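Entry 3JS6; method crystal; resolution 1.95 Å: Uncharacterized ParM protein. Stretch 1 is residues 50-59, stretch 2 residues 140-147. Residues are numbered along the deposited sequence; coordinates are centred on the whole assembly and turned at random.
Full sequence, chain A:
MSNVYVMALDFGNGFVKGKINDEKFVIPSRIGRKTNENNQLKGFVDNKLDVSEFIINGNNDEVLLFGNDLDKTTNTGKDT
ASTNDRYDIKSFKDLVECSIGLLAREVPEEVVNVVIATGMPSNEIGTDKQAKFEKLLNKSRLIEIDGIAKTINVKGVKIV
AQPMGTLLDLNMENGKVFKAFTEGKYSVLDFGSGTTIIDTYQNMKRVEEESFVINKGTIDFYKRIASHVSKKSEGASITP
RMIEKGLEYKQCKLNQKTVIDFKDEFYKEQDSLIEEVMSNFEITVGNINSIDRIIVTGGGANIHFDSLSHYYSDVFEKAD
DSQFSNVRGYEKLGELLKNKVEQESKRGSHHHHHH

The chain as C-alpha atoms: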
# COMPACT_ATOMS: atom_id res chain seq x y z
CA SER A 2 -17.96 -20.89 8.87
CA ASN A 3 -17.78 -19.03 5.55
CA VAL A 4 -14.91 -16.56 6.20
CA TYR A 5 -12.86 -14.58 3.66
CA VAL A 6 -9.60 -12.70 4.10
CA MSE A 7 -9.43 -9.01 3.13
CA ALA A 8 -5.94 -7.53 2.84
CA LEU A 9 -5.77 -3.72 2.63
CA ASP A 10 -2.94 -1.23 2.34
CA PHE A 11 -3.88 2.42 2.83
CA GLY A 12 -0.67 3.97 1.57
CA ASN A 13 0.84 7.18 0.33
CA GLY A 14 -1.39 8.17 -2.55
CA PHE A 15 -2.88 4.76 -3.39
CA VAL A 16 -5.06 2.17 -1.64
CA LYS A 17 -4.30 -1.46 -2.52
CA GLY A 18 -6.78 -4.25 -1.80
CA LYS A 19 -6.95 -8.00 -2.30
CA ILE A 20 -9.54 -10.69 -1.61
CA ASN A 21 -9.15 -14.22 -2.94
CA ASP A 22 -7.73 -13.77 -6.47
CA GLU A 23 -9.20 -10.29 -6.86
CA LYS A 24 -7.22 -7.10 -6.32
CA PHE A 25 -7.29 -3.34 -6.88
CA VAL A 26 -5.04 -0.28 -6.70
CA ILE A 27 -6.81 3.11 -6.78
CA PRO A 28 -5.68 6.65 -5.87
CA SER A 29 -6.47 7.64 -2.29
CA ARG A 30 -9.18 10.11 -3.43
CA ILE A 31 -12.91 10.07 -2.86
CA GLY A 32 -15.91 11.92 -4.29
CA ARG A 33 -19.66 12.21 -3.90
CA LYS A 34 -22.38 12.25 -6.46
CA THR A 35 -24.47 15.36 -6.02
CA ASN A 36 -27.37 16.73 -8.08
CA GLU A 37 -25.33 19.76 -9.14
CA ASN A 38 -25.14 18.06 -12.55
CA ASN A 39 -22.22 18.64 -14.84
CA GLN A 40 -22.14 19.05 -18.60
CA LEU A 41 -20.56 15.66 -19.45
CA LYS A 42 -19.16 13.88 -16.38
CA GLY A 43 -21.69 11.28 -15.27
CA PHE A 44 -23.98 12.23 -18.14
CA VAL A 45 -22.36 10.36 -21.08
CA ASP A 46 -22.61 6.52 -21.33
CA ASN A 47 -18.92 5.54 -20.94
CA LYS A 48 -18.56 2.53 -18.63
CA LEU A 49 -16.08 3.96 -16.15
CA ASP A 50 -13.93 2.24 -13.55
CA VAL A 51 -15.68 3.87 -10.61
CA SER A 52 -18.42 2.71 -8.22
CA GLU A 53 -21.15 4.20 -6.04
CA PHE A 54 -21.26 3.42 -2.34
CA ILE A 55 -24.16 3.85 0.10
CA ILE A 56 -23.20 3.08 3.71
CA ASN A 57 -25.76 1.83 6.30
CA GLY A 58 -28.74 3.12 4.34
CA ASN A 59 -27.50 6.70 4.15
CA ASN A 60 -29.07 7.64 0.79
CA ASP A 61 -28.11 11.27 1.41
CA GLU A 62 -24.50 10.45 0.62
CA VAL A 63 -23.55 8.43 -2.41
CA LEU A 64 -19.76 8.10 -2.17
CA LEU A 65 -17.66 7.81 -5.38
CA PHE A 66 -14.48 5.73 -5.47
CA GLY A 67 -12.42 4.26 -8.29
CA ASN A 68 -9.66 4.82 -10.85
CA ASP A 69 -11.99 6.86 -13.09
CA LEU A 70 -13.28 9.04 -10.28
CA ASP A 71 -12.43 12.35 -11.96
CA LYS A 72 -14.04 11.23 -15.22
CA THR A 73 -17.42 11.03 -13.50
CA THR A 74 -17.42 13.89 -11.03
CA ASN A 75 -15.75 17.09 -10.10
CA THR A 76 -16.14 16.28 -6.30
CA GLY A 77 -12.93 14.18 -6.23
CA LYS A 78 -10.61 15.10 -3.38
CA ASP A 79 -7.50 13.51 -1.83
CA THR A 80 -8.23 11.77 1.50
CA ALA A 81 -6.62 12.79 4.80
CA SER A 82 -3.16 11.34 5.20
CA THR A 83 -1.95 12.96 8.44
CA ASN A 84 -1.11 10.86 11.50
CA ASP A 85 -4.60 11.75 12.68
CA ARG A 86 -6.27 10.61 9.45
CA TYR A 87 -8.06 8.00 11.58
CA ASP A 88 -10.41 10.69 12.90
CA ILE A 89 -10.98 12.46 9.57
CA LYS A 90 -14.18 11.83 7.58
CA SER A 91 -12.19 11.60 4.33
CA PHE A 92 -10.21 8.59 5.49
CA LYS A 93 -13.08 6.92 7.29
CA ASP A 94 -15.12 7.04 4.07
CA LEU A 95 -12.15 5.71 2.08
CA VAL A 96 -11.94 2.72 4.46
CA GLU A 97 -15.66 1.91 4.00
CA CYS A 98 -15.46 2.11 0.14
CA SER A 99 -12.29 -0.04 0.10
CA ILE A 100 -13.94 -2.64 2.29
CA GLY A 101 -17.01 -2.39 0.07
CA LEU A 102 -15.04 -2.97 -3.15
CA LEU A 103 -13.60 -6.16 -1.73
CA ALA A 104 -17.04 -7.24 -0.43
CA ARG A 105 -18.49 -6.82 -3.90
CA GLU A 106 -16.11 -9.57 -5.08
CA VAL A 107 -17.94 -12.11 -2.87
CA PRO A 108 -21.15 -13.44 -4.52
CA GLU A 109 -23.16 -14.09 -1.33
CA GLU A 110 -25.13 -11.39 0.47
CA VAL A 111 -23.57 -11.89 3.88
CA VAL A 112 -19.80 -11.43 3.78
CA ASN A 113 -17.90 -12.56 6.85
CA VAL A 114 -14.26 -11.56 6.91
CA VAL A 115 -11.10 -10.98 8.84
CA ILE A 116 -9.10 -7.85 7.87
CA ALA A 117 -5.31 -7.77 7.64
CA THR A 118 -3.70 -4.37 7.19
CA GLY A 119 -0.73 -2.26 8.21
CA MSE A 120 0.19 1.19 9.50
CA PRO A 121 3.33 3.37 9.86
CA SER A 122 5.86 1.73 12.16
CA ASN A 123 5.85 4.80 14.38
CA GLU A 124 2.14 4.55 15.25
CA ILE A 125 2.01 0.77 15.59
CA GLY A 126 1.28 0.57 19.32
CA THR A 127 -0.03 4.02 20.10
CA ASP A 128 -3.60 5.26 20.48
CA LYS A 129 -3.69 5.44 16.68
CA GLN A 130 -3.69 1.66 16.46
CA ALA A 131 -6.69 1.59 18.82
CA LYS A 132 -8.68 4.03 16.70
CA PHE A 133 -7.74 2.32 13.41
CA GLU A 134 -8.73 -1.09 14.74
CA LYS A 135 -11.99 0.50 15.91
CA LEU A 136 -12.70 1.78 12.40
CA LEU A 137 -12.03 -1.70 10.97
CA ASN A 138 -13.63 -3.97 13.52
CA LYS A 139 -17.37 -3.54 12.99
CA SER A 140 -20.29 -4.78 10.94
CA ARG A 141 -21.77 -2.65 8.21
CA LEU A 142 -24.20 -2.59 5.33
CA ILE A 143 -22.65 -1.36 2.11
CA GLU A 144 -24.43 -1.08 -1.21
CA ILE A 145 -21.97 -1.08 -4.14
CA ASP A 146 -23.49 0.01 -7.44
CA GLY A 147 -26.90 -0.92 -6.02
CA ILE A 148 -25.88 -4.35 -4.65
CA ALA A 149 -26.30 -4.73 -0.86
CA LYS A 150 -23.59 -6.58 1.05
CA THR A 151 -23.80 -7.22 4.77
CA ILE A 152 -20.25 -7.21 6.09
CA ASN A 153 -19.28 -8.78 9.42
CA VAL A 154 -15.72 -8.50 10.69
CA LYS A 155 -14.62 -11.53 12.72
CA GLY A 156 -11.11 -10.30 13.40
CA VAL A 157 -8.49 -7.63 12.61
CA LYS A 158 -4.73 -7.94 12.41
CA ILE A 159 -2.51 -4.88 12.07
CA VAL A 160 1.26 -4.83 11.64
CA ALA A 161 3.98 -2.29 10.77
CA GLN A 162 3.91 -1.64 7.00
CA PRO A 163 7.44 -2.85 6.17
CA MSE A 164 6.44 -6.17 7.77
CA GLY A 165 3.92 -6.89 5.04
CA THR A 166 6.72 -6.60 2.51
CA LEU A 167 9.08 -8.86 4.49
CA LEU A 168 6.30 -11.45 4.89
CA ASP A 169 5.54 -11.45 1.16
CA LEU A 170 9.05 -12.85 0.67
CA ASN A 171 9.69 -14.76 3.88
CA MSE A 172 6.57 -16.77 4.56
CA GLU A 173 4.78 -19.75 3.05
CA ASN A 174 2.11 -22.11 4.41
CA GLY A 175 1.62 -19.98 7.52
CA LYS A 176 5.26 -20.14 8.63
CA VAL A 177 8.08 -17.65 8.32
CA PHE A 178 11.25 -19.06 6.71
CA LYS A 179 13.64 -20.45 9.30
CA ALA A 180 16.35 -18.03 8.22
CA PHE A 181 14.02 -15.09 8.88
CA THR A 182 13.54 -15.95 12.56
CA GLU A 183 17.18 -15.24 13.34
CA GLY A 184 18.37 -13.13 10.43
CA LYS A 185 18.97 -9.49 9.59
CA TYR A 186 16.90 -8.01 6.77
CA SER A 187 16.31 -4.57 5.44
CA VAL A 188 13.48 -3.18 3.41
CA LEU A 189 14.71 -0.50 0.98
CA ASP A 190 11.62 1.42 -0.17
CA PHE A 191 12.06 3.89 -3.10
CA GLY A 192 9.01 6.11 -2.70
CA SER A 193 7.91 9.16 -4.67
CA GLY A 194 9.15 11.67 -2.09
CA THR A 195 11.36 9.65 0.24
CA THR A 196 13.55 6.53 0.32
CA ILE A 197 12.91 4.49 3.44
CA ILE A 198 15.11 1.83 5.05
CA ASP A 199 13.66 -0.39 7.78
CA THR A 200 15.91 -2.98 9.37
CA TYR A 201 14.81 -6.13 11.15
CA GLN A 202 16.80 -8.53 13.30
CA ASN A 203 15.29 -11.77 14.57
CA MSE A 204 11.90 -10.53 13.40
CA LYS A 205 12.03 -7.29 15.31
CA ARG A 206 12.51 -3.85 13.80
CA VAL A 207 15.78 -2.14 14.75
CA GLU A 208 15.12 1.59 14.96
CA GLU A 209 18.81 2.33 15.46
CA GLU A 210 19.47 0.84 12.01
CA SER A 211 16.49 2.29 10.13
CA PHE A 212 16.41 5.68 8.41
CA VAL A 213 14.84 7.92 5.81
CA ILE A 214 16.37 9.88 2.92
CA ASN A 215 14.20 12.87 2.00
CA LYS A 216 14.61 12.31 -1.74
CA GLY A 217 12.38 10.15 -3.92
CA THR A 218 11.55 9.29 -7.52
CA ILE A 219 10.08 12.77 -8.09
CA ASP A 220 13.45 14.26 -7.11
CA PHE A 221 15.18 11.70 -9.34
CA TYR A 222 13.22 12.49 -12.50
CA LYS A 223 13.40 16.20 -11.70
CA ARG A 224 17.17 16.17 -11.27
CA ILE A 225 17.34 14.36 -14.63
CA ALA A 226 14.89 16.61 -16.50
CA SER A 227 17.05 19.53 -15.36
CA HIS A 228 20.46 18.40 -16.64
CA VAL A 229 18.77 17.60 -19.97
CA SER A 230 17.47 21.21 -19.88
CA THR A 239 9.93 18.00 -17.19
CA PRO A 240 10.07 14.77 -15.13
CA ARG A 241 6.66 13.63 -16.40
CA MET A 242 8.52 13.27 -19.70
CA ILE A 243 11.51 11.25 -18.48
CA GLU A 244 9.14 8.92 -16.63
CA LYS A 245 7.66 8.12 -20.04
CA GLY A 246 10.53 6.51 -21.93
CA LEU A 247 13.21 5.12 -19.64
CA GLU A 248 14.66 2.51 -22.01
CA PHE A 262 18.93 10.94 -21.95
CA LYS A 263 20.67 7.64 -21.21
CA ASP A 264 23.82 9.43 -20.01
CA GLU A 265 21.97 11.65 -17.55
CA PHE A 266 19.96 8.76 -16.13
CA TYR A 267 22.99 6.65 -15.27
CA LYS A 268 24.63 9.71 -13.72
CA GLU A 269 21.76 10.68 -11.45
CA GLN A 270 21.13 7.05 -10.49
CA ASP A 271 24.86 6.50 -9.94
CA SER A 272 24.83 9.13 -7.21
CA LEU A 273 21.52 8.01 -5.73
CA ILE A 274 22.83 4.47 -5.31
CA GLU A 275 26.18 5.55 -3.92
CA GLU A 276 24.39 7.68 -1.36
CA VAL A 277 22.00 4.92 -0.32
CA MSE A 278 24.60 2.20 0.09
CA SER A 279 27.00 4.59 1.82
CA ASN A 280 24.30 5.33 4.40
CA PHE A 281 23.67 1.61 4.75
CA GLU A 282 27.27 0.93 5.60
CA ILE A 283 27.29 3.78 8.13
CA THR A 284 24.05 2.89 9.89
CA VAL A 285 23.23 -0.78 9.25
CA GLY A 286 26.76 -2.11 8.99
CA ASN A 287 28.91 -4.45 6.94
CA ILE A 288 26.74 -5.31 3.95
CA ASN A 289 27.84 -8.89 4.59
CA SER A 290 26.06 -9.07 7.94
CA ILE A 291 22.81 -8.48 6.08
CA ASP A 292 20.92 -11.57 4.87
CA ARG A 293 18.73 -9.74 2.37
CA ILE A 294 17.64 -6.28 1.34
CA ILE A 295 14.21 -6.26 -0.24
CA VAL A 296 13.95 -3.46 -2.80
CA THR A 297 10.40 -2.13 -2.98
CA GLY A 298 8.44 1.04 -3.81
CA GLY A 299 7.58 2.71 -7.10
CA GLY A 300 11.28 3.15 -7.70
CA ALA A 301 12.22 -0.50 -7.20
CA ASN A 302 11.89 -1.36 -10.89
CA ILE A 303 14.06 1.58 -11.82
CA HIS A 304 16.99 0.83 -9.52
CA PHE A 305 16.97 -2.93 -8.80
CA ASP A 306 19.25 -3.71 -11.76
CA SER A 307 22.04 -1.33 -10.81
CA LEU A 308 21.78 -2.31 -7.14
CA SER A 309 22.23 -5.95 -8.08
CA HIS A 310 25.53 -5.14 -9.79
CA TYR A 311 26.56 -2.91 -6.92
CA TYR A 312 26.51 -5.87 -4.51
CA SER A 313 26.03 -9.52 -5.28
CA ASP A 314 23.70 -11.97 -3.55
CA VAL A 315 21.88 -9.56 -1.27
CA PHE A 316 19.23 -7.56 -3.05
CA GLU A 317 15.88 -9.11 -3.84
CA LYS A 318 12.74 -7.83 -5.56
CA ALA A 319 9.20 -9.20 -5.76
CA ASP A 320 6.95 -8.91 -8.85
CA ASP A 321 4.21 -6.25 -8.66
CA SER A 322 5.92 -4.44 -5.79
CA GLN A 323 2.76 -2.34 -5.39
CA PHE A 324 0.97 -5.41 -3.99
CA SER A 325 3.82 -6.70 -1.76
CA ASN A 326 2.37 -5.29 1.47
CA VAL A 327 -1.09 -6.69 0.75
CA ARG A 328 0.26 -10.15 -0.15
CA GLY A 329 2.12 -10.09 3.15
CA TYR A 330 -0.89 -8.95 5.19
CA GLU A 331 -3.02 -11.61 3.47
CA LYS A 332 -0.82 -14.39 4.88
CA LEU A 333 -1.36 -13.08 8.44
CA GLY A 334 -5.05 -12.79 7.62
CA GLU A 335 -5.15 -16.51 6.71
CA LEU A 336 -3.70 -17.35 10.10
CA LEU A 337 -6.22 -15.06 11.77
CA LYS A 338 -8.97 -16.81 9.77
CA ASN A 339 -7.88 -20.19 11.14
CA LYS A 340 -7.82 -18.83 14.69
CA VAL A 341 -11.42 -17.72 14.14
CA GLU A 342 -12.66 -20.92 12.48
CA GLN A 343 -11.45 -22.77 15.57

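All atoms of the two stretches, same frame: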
# COMPACT_ATOMS: atom_id res chain seq x y z
N ASP A 50 -14.43 3.05 -14.66
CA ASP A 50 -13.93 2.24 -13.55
C ASP A 50 -14.10 3.03 -12.26
O ASP A 50 -13.13 3.57 -11.70
CB ASP A 50 -12.46 1.88 -13.78
CG ASP A 50 -11.94 0.89 -12.75
OD1 ASP A 50 -12.79 0.34 -12.00
OD2 ASP A 50 -10.71 0.65 -12.69
N VAL A 51 -15.35 3.14 -11.83
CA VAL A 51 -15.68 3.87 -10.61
C VAL A 51 -17.01 3.31 -10.11
O VAL A 51 -17.87 2.94 -10.91
CB VAL A 51 -15.78 5.40 -10.88
CG1 VAL A 51 -16.90 5.70 -11.86
CG2 VAL A 51 -16.01 6.16 -9.57
N SER A 52 -17.19 3.24 -8.79
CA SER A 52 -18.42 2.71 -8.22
C SER A 52 -19.09 3.67 -7.25
O SER A 52 -18.49 4.64 -6.78
CB SER A 52 -18.14 1.39 -7.49
OG SER A 52 -17.70 0.40 -8.40
N GLU A 53 -20.36 3.39 -6.96
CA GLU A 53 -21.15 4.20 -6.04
C GLU A 53 -21.34 3.40 -4.78
O GLU A 53 -21.65 2.21 -4.84
CB GLU A 53 -22.52 4.52 -6.64
CG GLU A 53 -22.45 5.27 -7.95
CD GLU A 53 -23.83 5.63 -8.48
OE1 GLU A 53 -24.80 4.90 -8.17
OE2 GLU A 53 -23.93 6.64 -9.21
N PHE A 54 -21.14 4.06 -3.64
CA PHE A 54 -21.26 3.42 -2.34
C PHE A 54 -22.25 4.11 -1.41
O PHE A 54 -22.16 5.33 -1.18
CB PHE A 54 -19.89 3.38 -1.63
CG PHE A 54 -18.82 2.68 -2.40
CD1 PHE A 54 -18.21 3.28 -3.50
CD2 PHE A 54 -18.45 1.38 -2.05
CE1 PHE A 54 -17.24 2.59 -4.23
CE2 PHE A 54 -17.49 0.70 -2.78
CZ PHE A 54 -16.88 1.30 -3.87
N ILE A 55 -23.19 3.33 -0.87
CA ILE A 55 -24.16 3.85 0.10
C ILE A 55 -23.90 3.04 1.36
O ILE A 55 -24.00 1.79 1.36
CB ILE A 55 -25.61 3.67 -0.36
CG1 ILE A 55 -25.88 4.58 -1.55
CG2 ILE A 55 -26.56 4.02 0.78
CD1 ILE A 55 -27.27 4.39 -2.15
N ILE A 56 -23.56 3.73 2.44
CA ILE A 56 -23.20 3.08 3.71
C ILE A 56 -24.32 3.14 4.76
O ILE A 56 -24.81 4.22 5.09
CB ILE A 56 -21.95 3.75 4.35
CG1 ILE A 56 -20.85 4.00 3.31
CG2 ILE A 56 -21.46 2.90 5.53
CD1 ILE A 56 -20.49 2.79 2.48
N ASN A 57 -24.70 1.97 5.28
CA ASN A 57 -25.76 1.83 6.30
C ASN A 57 -27.07 2.55 5.98
O ASN A 57 -27.70 3.15 6.86
CB ASN A 57 -25.26 2.28 7.68
CG ASN A 57 -24.22 1.32 8.25
OD1 ASN A 57 -24.33 0.10 8.07
ND2 ASN A 57 -23.22 1.87 8.92
N GLY A 58 -27.48 2.50 4.73
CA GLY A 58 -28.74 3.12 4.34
C GLY A 58 -28.72 4.63 4.23
O GLY A 58 -29.78 5.26 4.11
N ASN A 59 -27.55 5.24 4.26
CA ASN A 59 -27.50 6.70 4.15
C ASN A 59 -27.57 7.16 2.68
O ASN A 59 -26.54 7.43 2.06
CB ASN A 59 -26.25 7.28 4.82
CG ASN A 59 -26.22 8.81 4.78
OD1 ASN A 59 -27.14 9.43 4.24
ND2 ASN A 59 -25.16 9.41 5.33
N SER A 140 -19.43 -4.30 12.00
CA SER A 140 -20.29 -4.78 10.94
C SER A 140 -20.81 -3.58 10.20
O SER A 140 -20.86 -2.49 10.75
CB SER A 140 -21.48 -5.55 11.53
OG SER A 140 -21.10 -6.86 11.88
N ARG A 141 -21.19 -3.77 8.94
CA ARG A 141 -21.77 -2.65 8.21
C ARG A 141 -22.48 -3.09 6.95
O ARG A 141 -22.16 -4.12 6.38
CB ARG A 141 -20.69 -1.64 7.86
CG ARG A 141 -19.61 -2.11 6.90
CD ARG A 141 -18.39 -2.57 7.70
NE ARG A 141 -17.49 -1.44 7.93
CZ ARG A 141 -16.22 -1.51 8.33
NH1 ARG A 141 -15.66 -2.70 8.57
NH2 ARG A 141 -15.51 -0.39 8.51
N LEU A 142 -23.46 -2.32 6.54
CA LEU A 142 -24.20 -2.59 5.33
C LEU A 142 -23.64 -1.65 4.26
O LEU A 142 -23.62 -0.42 4.43
CB LEU A 142 -25.69 -2.29 5.51
CG LEU A 142 -26.46 -2.43 4.18
CD1 LEU A 142 -26.49 -3.90 3.81
CD2 LEU A 142 -27.88 -1.89 4.30
N ILE A 143 -23.16 -2.21 3.17
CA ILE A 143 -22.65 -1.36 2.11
C ILE A 143 -23.31 -1.79 0.81
O ILE A 143 -23.38 -2.98 0.49
CB ILE A 143 -21.11 -1.48 1.96
CG1 ILE A 143 -20.42 -1.02 3.24
CG2 ILE A 143 -20.63 -0.65 0.75
CD1 ILE A 143 -18.94 -1.19 3.19
N GLU A 144 -23.79 -0.81 0.06
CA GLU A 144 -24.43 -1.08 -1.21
C GLU A 144 -23.43 -0.56 -2.25
O GLU A 144 -23.13 0.65 -2.27
CB GLU A 144 -25.74 -0.29 -1.29
CG GLU A 144 -26.70 -0.76 -2.35
CD GLU A 144 -27.78 0.26 -2.63
OE1 GLU A 144 -27.59 1.11 -3.54
OE2 GLU A 144 -28.80 0.23 -1.93
N ILE A 145 -22.93 -1.45 -3.10
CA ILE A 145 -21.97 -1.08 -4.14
C ILE A 145 -22.70 -1.17 -5.47
O ILE A 145 -23.20 -2.24 -5.83
CB ILE A 145 -20.74 -2.03 -4.18
CG1 ILE A 145 -20.09 -2.11 -2.80
CG2 ILE A 145 -19.70 -1.48 -5.18
CD1 ILE A 145 -20.61 -3.23 -1.91
N ASP A 146 -22.78 -0.04 -6.17
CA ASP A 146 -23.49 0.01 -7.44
C ASP A 146 -24.85 -0.69 -7.32
O ASP A 146 -25.23 -1.53 -8.16
CB ASP A 146 -22.62 -0.65 -8.52
CG ASP A 146 -21.36 0.15 -8.81
OD1 ASP A 146 -20.33 -0.46 -9.17
OD2 ASP A 146 -21.39 1.39 -8.67
N GLY A 147 -25.58 -0.35 -6.26
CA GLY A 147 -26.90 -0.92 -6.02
C GLY A 147 -26.98 -2.31 -5.40
O GLY A 147 -28.07 -2.77 -5.08
O HOH W 1 -20.85 0.30 10.28

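Residues 52-56 and 141-145 form two neighbouring antiparallel strands of one sheet. Their axes approach to 4.8 Å, and their N-to-C directions differ by 154°. The contact buries 556 Å² in all.

Backbone hydrogen bonds set the register. Ile55 and Glu144 form the hydrogen-bonded pair at the centre. Ile55 N donates to Glu144 O at 3.0 Å, and Glu144 N donates back to Ile55 O at 2.9 Å. Two residues further along in each direction, one bond again joins backbone to backbone. Asp146 N donates to Glu53 O at 2.8 Å, and Asn57 N donates to Leu142 O at 2.8 Å. All four are nearly straight. Phe54 with Ile145 and Ile56 with Ile143 are the non-hydrogen-bonded pairs between them.

At both ends a side chain supplies the acceptor that completes the pair. Asp146 OD2 takes the hydrogen of Glu53 N at 2.8 Å. The other carboxylate oxygen, Asp146 OD1, accepts from Ser52 OG at 2.9 Å, so one carboxylate holds two successive residues of the opposing strand. At the far end Asn57 OD1 accepts from Leu142 N at 3.0 Å. The CA-to-CB bond of Asn57 points away from the other stretch, but the end of its side chain comes nearer and makes this bond possible.

Weaker CA-H...O contacts lie between the hydrogen bonds. Phe54 CA is 3.3 Å from Glu144 O, and Ile145 CA is 3.4 Å from Glu53 O. Each of these carbonyl oxygens also accepts an N-H hydrogen bond across the strands. Glu53 O and Glu144 O are 3.4 Å apart, but both are acceptors and form no hydrogen bond with each other.

Apolar packing gathers on the sheet face that carries Phe54, Ile56, Ile143 and Ile145. Phe54 CE2 lies 3.8 Å from Ile145 CG1. Phe54 CD2 is 4.1 Å from Ile143 CG2, which sits at the ring edge, near the ring plane. The same methyl, Ile143 CG2, is 3.9 Å from Ile56 CD1, so it touches both Phe54 and Ile56. On the other face Ile55 CD1 approaches Glu144 OE1 to 3.6 Å, a van der Waals contact.

One water bridges the stretches beyond the strand pairing. It accepts from Asn57 ND2 at 3.2 Å and donates to Ser140 O at 2.8 Å. The side-chain amide of Asn57 thus bonds Leu142 N directly through OD1 and reaches Ser140 O through water from ND2.

Stretch 1 then leaves the strand in a type I' turn from Ile56 to Asn59, closed by Asn59 N to Ile56 O at 3.0 Å.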